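PDB 1TZ7: 4-alpha-glucanotransferase from Aquifex aeolicus, which belongs to the amylomaltase family and is built around a barrel of eight parallel strands with surrounding helices. Local coordinates for residues A[377-380]-A[381-384]; A[387-390]-A[391-394]; A[420-423]-A[424-428]. All coordinates share one frame; numbering follows the deposited sequence.

Contacts 1 and 2 both lie in the loop joining strands 373-376 and 397-400, adjacent strands of the parallel barrel, whereas contact 3 is one stretch of helix 418-428. The loop contacts are partly buried, and contact 3 is a surface contact. Their centres run about 10 Å from contact 1 to contact 2, 9 Å from contact 1 to contact 3 and 15 Å from contact 2 to contact 3. Chemistry follows place: contact 1 relies on ring packing and water bridges, contact 2 on two backbone bonds of a tight turn plus one water, and contact 3 on regular helical bonds, with an exposed pair of opposite charges beyond salt-bridge distance.

Contact 1 (A[377-380]-A[381-384]); sequences IEFA and FYDK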
loop_
_atom_site.group_PDB
_atom_site.type_symbol
_atom_site.label_atom_id
_atom_site.label_comp_id
_atom_site.label_asym_id
_atom_site.label_seq_id
_atom_site.Cartn_x
_atom_site.Cartn_y
_atom_site.Cartn_z
ATOM N N ILE A 377 2.005 -14.886 12.118
ATOM C CA ILE A 377 1.820 -16.146 12.843
ATOM C C ILE A 377 1.528 -17.311 11.894
ATOM O O ILE A 377 1.725 -18.474 12.249
ATOM C CB ILE A 377 0.703 -16.013 13.899
ATOM C CG1 ILE A 377 0.809 -17.147 14.921
ATOM C CG2 ILE A 377 -0.672 -16.011 13.238
ATOM C CD1 ILE A 377 0.166 -16.841 16.226
ATOM N N GLU A 378 1.072 -16.993 10.685
ATOM C CA GLU A 378 0.868 -18.009 9.643
ATOM C C GLU A 378 2.187 -18.717 9.249
ATOM O O GLU A 378 2.170 -19.843 8.759
ATOM C CB GLU A 378 0.232 -17.370 8.404
ATOM C CG GLU A 378 -0.377 -18.368 7.448
ATOM C CD GLU A 378 -1.173 -17.710 6.350
ATOM O OE1 GLU A 378 -0.769 -17.826 5.175
ATOM O OE2 GLU A 378 -2.207 -17.078 6.659
ATOM N N PHE A 379 3.316 -18.038 9.466
ATOM C CA PHE A 379 4.647 -18.599 9.157
ATOM C C PHE A 379 5.264 -19.352 10.357
ATOM O O PHE A 379 6.411 -19.779 10.295
ATOM C CB PHE A 379 5.618 -17.478 8.738
ATOM C CG PHE A 379 5.264 -16.803 7.423
ATOM C CD1 PHE A 379 5.785 -15.548 7.121
ATOM C CD2 PHE A 379 4.430 -17.422 6.493
ATOM C CE1 PHE A 379 5.477 -14.920 5.922
ATOM C CE2 PHE A 379 4.122 -16.792 5.292
ATOM C CZ PHE A 379 4.649 -15.539 5.010
ATOM N N ALA A 380 4.502 -19.508 11.439
ATOM C CA ALA A 380 5.089 -19.878 12.741
ATOM C C ALA A 380 5.249 -21.393 12.934
ATOM O O ALA A 380 5.977 -21.835 13.826
ATOM C CB ALA A 380 4.265 -19.292 13.877
ATOM N N PHE A 381 4.576 -22.183 12.106
ATOM C CA PHE A 381 4.402 -23.612 12.395
ATOM C C PHE A 381 5.004 -24.526 11.314
ATOM O O PHE A 381 4.648 -25.705 11.216
ATOM C CB PHE A 381 2.924 -23.916 12.608
ATOM C CG PHE A 381 2.289 -23.048 13.638
ATOM C CD1 PHE A 381 1.506 -21.961 13.268
ATOM C CD2 PHE A 381 2.502 -23.288 14.986
ATOM C CE1 PHE A 381 0.934 -21.145 14.225
ATOM C CE2 PHE A 381 1.930 -22.474 15.947
ATOM C CZ PHE A 381 1.148 -21.403 15.567
ATOM N N TYR A 382 5.927 -23.980 10.521
ATOM C CA TYR A 382 6.729 -24.790 9.592
ATOM C C TYR A 382 8.026 -25.259 10.256
ATOM O O TYR A 382 8.689 -26.162 9.761
ATOM C CB TYR A 382 7.059 -23.990 8.329
ATOM C CG TYR A 382 5.844 -23.487 7.588
ATOM C CD1 TYR A 382 5.749 -22.161 7.195
ATOM C CD2 TYR A 382 4.792 -24.341 7.274
ATOM C CE1 TYR A 382 4.642 -21.694 6.516
ATOM C CE2 TYR A 382 3.676 -23.882 6.594
ATOM C CZ TYR A 382 3.607 -22.559 6.219
ATOM O OH TYR A 382 2.511 -22.095 5.547
ATOM N N ASP A 383 8.373 -24.635 11.381
ATOM C CA ASP A 383 9.599 -24.967 12.112
ATOM C C ASP A 383 9.403 -24.723 13.617
ATOM O O ASP A 383 8.711 -23.781 14.018
ATOM C CB ASP A 383 10.767 -24.123 11.590
ATOM C CG ASP A 383 12.104 -24.574 12.143
ATOM O OD1 ASP A 383 12.506 -24.069 13.211
ATOM O OD2 ASP A 383 12.822 -25.427 11.579
ATOM N N LYS A 384 10.017 -25.571 14.445
ATOM C CA LYS A 384 9.720 -25.587 15.887
ATOM C C LYS A 384 10.266 -24.349 16.623
ATOM O O LYS A 384 9.776 -23.997 17.703
ATOM C CB LYS A 384 10.268 -26.861 16.539
ATOM C CG LYS A 384 9.675 -27.145 17.934
ATOM C CD LYS A 384 9.879 -28.598 18.358
ATOM C CE LYS A 384 11.051 -28.741 19.324
ATOM N NZ LYS A 384 11.254 -30.156 19.753
HETATM O O HOH W 1 3.195 -22.099 9.579
HETATM O O HOH W 2 6.432 -24.310 15.208
#
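With chi1 at -54°, F381 sets CG opposite its own carbonyl carbon and beside its backbone N, which folds the ring back over A380 and toward I377. The evidence is a CH-pi contact: A380 CB lies 4.0 Å from the centroid of the F381 ring and 16° off its normal, over the face but displaced toward the rim. On the I377 side, F381 CE1 meets I377 CG1 at 4.1 Å and comes obliquely to I377 O at 3.4 Å. Y382 has a similar first torsion, and its CE1 reaches F379 CD2 at 4.3 Å, while its OH is hydrogen-bonded to W412 NE1.

Two waters link backbone atoms across the turn. One molecule donates to E378 O at 2.6 Å and accepts from F381 N at 2.9 Å; it also sits above the centre of the Y382 ring. A second donates both to A380 O and to D383 O, two acceptors that could not bond each other directly. The chain thus leaves the 3-10 segment beginning at I377 through a turn whose side chains join by apolar packing, while four of its backbone polar atoms are satisfied through two waters.

Contact 2 (A[387-390]-A[391-394]); sequences EHLP and HNVE
A short 3-10 turn, P390 to N392, interrupts the long loop between strands 373-376 and 397-400 of the parallel barrel, and two successive i to i+3 backbone bonds define it. N392 N donates to L389 O at 2.8 Å with an N-H...O angle of 156°, and V393 N donates to P390 O at 3.2 Å. In both, the donor stands well above the carbonyl plane instead of on a lone pair, by 45° at L389 O and 63° at P390 O, consistent with the tight curl of a 3-10 turn.

Side-chain carbons pack against backbone oxygens. V393 CG2 is set opposite its own carbonyl carbon and beside its N, and this brings the methyl to within 3.4 Å of L389 O; the same methyl also comes close to E387 O. N392 CB approaches L389 O as well, at 3.5 Å, while the amide ND2 reaches back to a hydrogen bond with S386 O. L389 O thus accepts the N-H of N392 and is also approached by carbons of N392 and V393.

The H391 ring passes obliquely near L389 CD1, and its ND1 is hydrogen-bonded to Y427 OH of helix 418-428. P390 packs on Y399 and Y427, and V393 on Y399 and R375, so the turn bridges that helix and the two strands flanking the loop. H388 ND1 is hydrogen-bonded to V376 N. A single water donates twice, to P390 O at 2.7 Å and to V393 O at 2.9 Å; P390 O thus receives both this water and the N-H of V393.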
loop_
_atom_site.group_PDB
_atom_site.type_symbol
_atom_site.label_atom_id
_atom_site.label_comp_id
_atom_site.label_asym_id
_atom_site.label_seq_id
_atom_site.Cartn_x
_atom_site.Cartn_y
_atom_site.Cartn_z
ATOM N N GLU A 387 10.901 -17.759 14.275
ATOM C CA GLU A 387 10.910 -16.441 14.888
ATOM C C GLU A 387 9.505 -15.800 14.862
ATOM O O GLU A 387 9.289 -14.744 15.450
ATOM C CB GLU A 387 11.936 -15.526 14.182
ATOM C CG GLU A 387 11.539 -15.088 12.779
ATOM C CD GLU A 387 12.690 -14.430 12.017
ATOM O OE1 GLU A 387 13.623 -15.148 11.611
ATOM O OE2 GLU A 387 12.654 -13.202 11.826
ATOM N N HIS A 388 8.564 -16.453 14.180
ATOM C CA HIS A 388 7.202 -15.956 14.094
ATOM C C HIS A 388 6.280 -16.599 15.146
ATOM O O HIS A 388 5.097 -16.272 15.223
ATOM C CB HIS A 388 6.637 -16.200 12.697
ATOM C CG HIS A 388 7.423 -15.548 11.605
ATOM N ND1 HIS A 388 6.925 -14.507 10.850
ATOM C CD2 HIS A 388 8.669 -15.791 11.133
ATOM C CE1 HIS A 388 7.832 -14.138 9.962
ATOM N NE2 HIS A 388 8.899 -14.902 10.113
ATOM N N LEU A 389 6.822 -17.508 15.948
ATOM C CA LEU A 389 6.105 -17.994 17.128
ATOM C C LEU A 389 5.984 -16.857 18.170
ATOM O O LEU A 389 6.921 -16.084 18.366
ATOM C CB LEU A 389 6.824 -19.203 17.742
ATOM C CG LEU A 389 6.687 -20.517 16.954
ATOM C CD1 LEU A 389 7.755 -21.515 17.368
ATOM C CD2 LEU A 389 5.300 -21.110 17.137
ATOM N N PRO A 390 4.823 -16.755 18.813
ATOM C CA PRO A 390 4.556 -15.678 19.777
ATOM C C PRO A 390 5.695 -15.442 20.770
ATOM O O PRO A 390 6.070 -14.294 21.005
ATOM C CB PRO A 390 3.313 -16.169 20.503
ATOM C CG PRO A 390 2.607 -17.013 19.506
ATOM C CD PRO A 390 3.667 -17.651 18.653
ATOM N N HIS A 391 6.246 -16.512 21.332
ATOM C CA HIS A 391 7.263 -16.373 22.371
ATOM C C HIS A 391 8.622 -15.899 21.848
ATOM O O HIS A 391 9.523 -15.605 22.637
ATOM C CB HIS A 391 7.399 -17.671 23.179
ATOM C CG HIS A 391 8.210 -18.748 22.518
ATOM N ND1 HIS A 391 7.665 -19.951 22.133
ATOM C CD2 HIS A 391 9.534 -18.832 22.240
ATOM C CE1 HIS A 391 8.611 -20.718 21.623
ATOM N NE2 HIS A 391 9.752 -20.062 21.675
ATOM N N ASN A 392 8.755 -15.811 20.525
ATOM C CA ASN A 392 9.984 -15.326 19.895
ATOM C C ASN A 392 9.845 -13.899 19.336
ATOM O O ASN A 392 10.811 -13.332 18.840
ATOM C CB ASN A 392 10.415 -16.293 18.767
ATOM C CG ASN A 392 11.151 -17.509 19.292
ATOM O OD1 ASN A 392 11.876 -17.424 20.272
ATOM N ND2 ASN A 392 10.964 -18.660 18.631
ATOM N N VAL A 393 8.640 -13.328 19.425
ATOM C CA VAL A 393 8.392 -11.989 18.895
ATOM C C VAL A 393 8.698 -10.924 19.958
ATOM O O VAL A 393 8.002 -10.824 20.981
ATOM C CB VAL A 393 6.922 -11.827 18.404
ATOM C CG1 VAL A 393 6.686 -10.420 17.873
ATOM C CG2 VAL A 393 6.599 -12.855 17.331
ATOM N N GLU A 394 9.741 -10.136 19.704
ATOM C CA GLU A 394 10.168 -9.075 20.617
ATOM C C GLU A 394 9.211 -7.894 20.538
ATOM O O GLU A 394 8.361 -7.830 19.651
ATOM C CB GLU A 394 11.594 -8.601 20.258
ATOM C CG GLU A 394 12.626 -9.720 20.166
ATOM C CD GLU A 394 12.886 -10.173 18.734
ATOM O OE1 GLU A 394 11.924 -10.240 17.948
ATOM O OE2 GLU A 394 14.057 -10.467 18.402
HETATM O O HOH W 3 6.001 -12.083 22.593
#

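Contact 3 (A[420-423]-A[424-428]); sequences SRKR and LFEYL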
loop_
_atom_site.group_PDB
_atom_site.type_symbol
_atom_site.label_atom_id
_atom_site.label_comp_id
_atom_site.label_asym_id
_atom_site.label_seq_id
_atom_site.Cartn_x
_atom_site.Cartn_y
_atom_site.Cartn_z
ATOM N N SER A 420 2.803 -29.624 9.963
ATOM C CA SER A 420 2.659 -28.261 10.443
ATOM C C SER A 420 1.415 -28.119 11.330
ATOM O O SER A 420 1.405 -27.337 12.272
ATOM C CB SER A 420 2.589 -27.297 9.266
ATOM O OG SER A 420 3.813 -27.293 8.551
ATOM N N ARG A 421 0.374 -28.890 11.013
ATOM C CA ARG A 421 -0.813 -28.977 11.863
ATOM C C ARG A 421 -0.442 -29.514 13.248
ATOM O O ARG A 421 -0.926 -29.023 14.260
ATOM C CB ARG A 421 -1.862 -29.897 11.227
ATOM C CG ARG A 421 -2.809 -29.211 10.266
ATOM C CD ARG A 421 -3.898 -30.143 9.709
ATOM N NE ARG A 421 -4.754 -29.474 8.724
ATOM C CZ ARG A 421 -6.076 -29.649 8.625
ATOM N NH1 ARG A 421 -6.715 -30.480 9.453
ATOM N NH2 ARG A 421 -6.762 -28.994 7.696
ATOM N N LYS A 422 0.419 -30.530 13.275
ATOM C CA LYS A 422 0.846 -31.146 14.531
ATOM C C LYS A 422 1.553 -30.125 15.413
ATOM O O LYS A 422 1.299 -30.046 16.610
ATOM C CB LYS A 422 1.779 -32.320 14.255
ATOM C CG LYS A 422 2.096 -33.160 15.482
ATOM C CD LYS A 422 2.711 -34.512 15.096
ATOM C CE LYS A 422 3.609 -35.055 16.206
ATOM N NZ LYS A 422 3.748 -36.534 16.143
ATOM N N ARG A 423 2.439 -29.346 14.803
ATOM C CA ARG A 423 3.177 -28.313 15.508
ATOM C C ARG A 423 2.229 -27.250 16.085
ATOM O O ARG A 423 2.439 -26.752 17.193
ATOM C CB ARG A 423 4.161 -27.650 14.554
ATOM C CG ARG A 423 5.490 -28.411 14.350
ATOM C CD ARG A 423 6.504 -27.543 13.828
ATOM N NE ARG A 423 7.277 -27.834 12.624
ATOM C CZ ARG A 423 7.101 -28.712 11.625
ATOM N NH1 ARG A 423 6.035 -29.443 11.402
ATOM N NH2 ARG A 423 8.067 -28.727 10.750
ATOM N N LEU A 424 1.195 -26.909 15.322
ATOM C CA LEU A 424 0.217 -25.907 15.741
ATOM C C LEU A 424 -0.574 -26.415 16.948
ATOM O O LEU A 424 -0.714 -25.710 17.954
ATOM C CB LEU A 424 -0.735 -25.583 14.579
ATOM C CG LEU A 424 -1.919 -24.658 14.866
ATOM C CD1 LEU A 424 -1.451 -23.353 15.437
ATOM C CD2 LEU A 424 -2.719 -24.421 13.594
ATOM N N PHE A 425 -1.079 -27.642 16.840
ATOM C CA PHE A 425 -1.861 -28.258 17.908
ATOM C C PHE A 425 -1.036 -28.397 19.187
ATOM O O PHE A 425 -1.542 -28.186 20.283
ATOM C CB PHE A 425 -2.361 -29.651 17.483
ATOM C CG PHE A 425 -3.352 -29.633 16.330
ATOM C CD1 PHE A 425 -3.488 -30.749 15.503
ATOM C CD2 PHE A 425 -4.148 -28.515 16.077
ATOM C CE1 PHE A 425 -4.392 -30.748 14.445
ATOM C CE2 PHE A 425 -5.057 -28.515 15.016
ATOM C CZ PHE A 425 -5.175 -29.634 14.204
ATOM N N GLU A 426 0.234 -28.762 19.034
ATOM C CA GLU A 426 1.117 -28.964 20.183
ATOM C C GLU A 426 1.448 -27.626 20.859
ATOM O O GLU A 426 1.656 -27.569 22.070
ATOM C CB GLU A 426 2.403 -29.674 19.750
ATOM C CG GLU A 426 2.242 -31.177 19.590
ATOM C CD GLU A 426 3.484 -31.851 19.035
ATOM O OE1 GLU A 426 3.560 -33.098 19.091
ATOM O OE2 GLU A 426 4.380 -31.140 18.543
ATOM N N TYR A 427 1.488 -26.558 20.073
ATOM C CA TYR A 427 1.742 -25.228 20.621
ATOM C C TYR A 427 0.555 -24.762 21.470
ATOM O O TYR A 427 0.739 -24.137 22.517
ATOM C CB TYR A 427 2.018 -24.222 19.507
ATOM C CG TYR A 427 2.761 -22.987 19.988
ATOM C CD1 TYR A 427 2.095 -21.786 20.186
ATOM C CD2 TYR A 427 4.127 -23.034 20.253
ATOM C CE1 TYR A 427 2.770 -20.650 20.633
ATOM C CE2 TYR A 427 4.812 -21.909 20.699
ATOM C CZ TYR A 427 4.123 -20.718 20.888
ATOM O OH TYR A 427 4.792 -19.598 21.328
ATOM N N LEU A 428 -0.661 -25.084 21.013
ATOM C CA LEU A 428 -1.891 -24.725 21.735
ATOM C C LEU A 428 -2.161 -25.688 22.871
ATOM O O LEU A 428 -2.879 -25.362 23.810
ATOM C CB LEU A 428 -3.089 -24.707 20.769
ATOM C CG LEU A 428 -3.005 -23.553 19.768
ATOM C CD1 LEU A 428 -3.898 -23.684 18.564
ATOM C CD2 LEU A 428 -3.037 -22.180 20.397
#
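The tight part of this helical stretch is centred on R421 and F425. F425 N donates to R421 O at 2.9 Å with an N-H...O angle of 169°, nearly straight, and the same oxygen sits over one face of the F425 ring, 3.2 Å above its plane and offset toward the rim. This follows from F425 chi1 of -65°, which turns CG back along the helix toward R421, where CE1 meets R421 CB at 4.2 Å. Similar i to i+4 bonds tie L424 N to S420 O, E426 N to K422 O and Y427 N to R423 O, the last at 3.0 Å.

The solvent side is looser. K422 and E426 are exposed, and their extended chains pass at a slant. K422 CE comes to 3.5 Å from E426 OE1, but the charged NZ stays 4.5 Å from that oxygen, beyond a salt bridge, so any attraction is probably modest.

The extended R421 chain carries its guanidinium to F413, with a cation-pi contact and a hydrogen bond from NH2 to F413 O. L424, the buried residue, packs against F381 of the loop between strands 373-376 and 397-400, F413 of helix 409-414 and L441 of helix 437-447, while Y427 touches L444 of the latter helix.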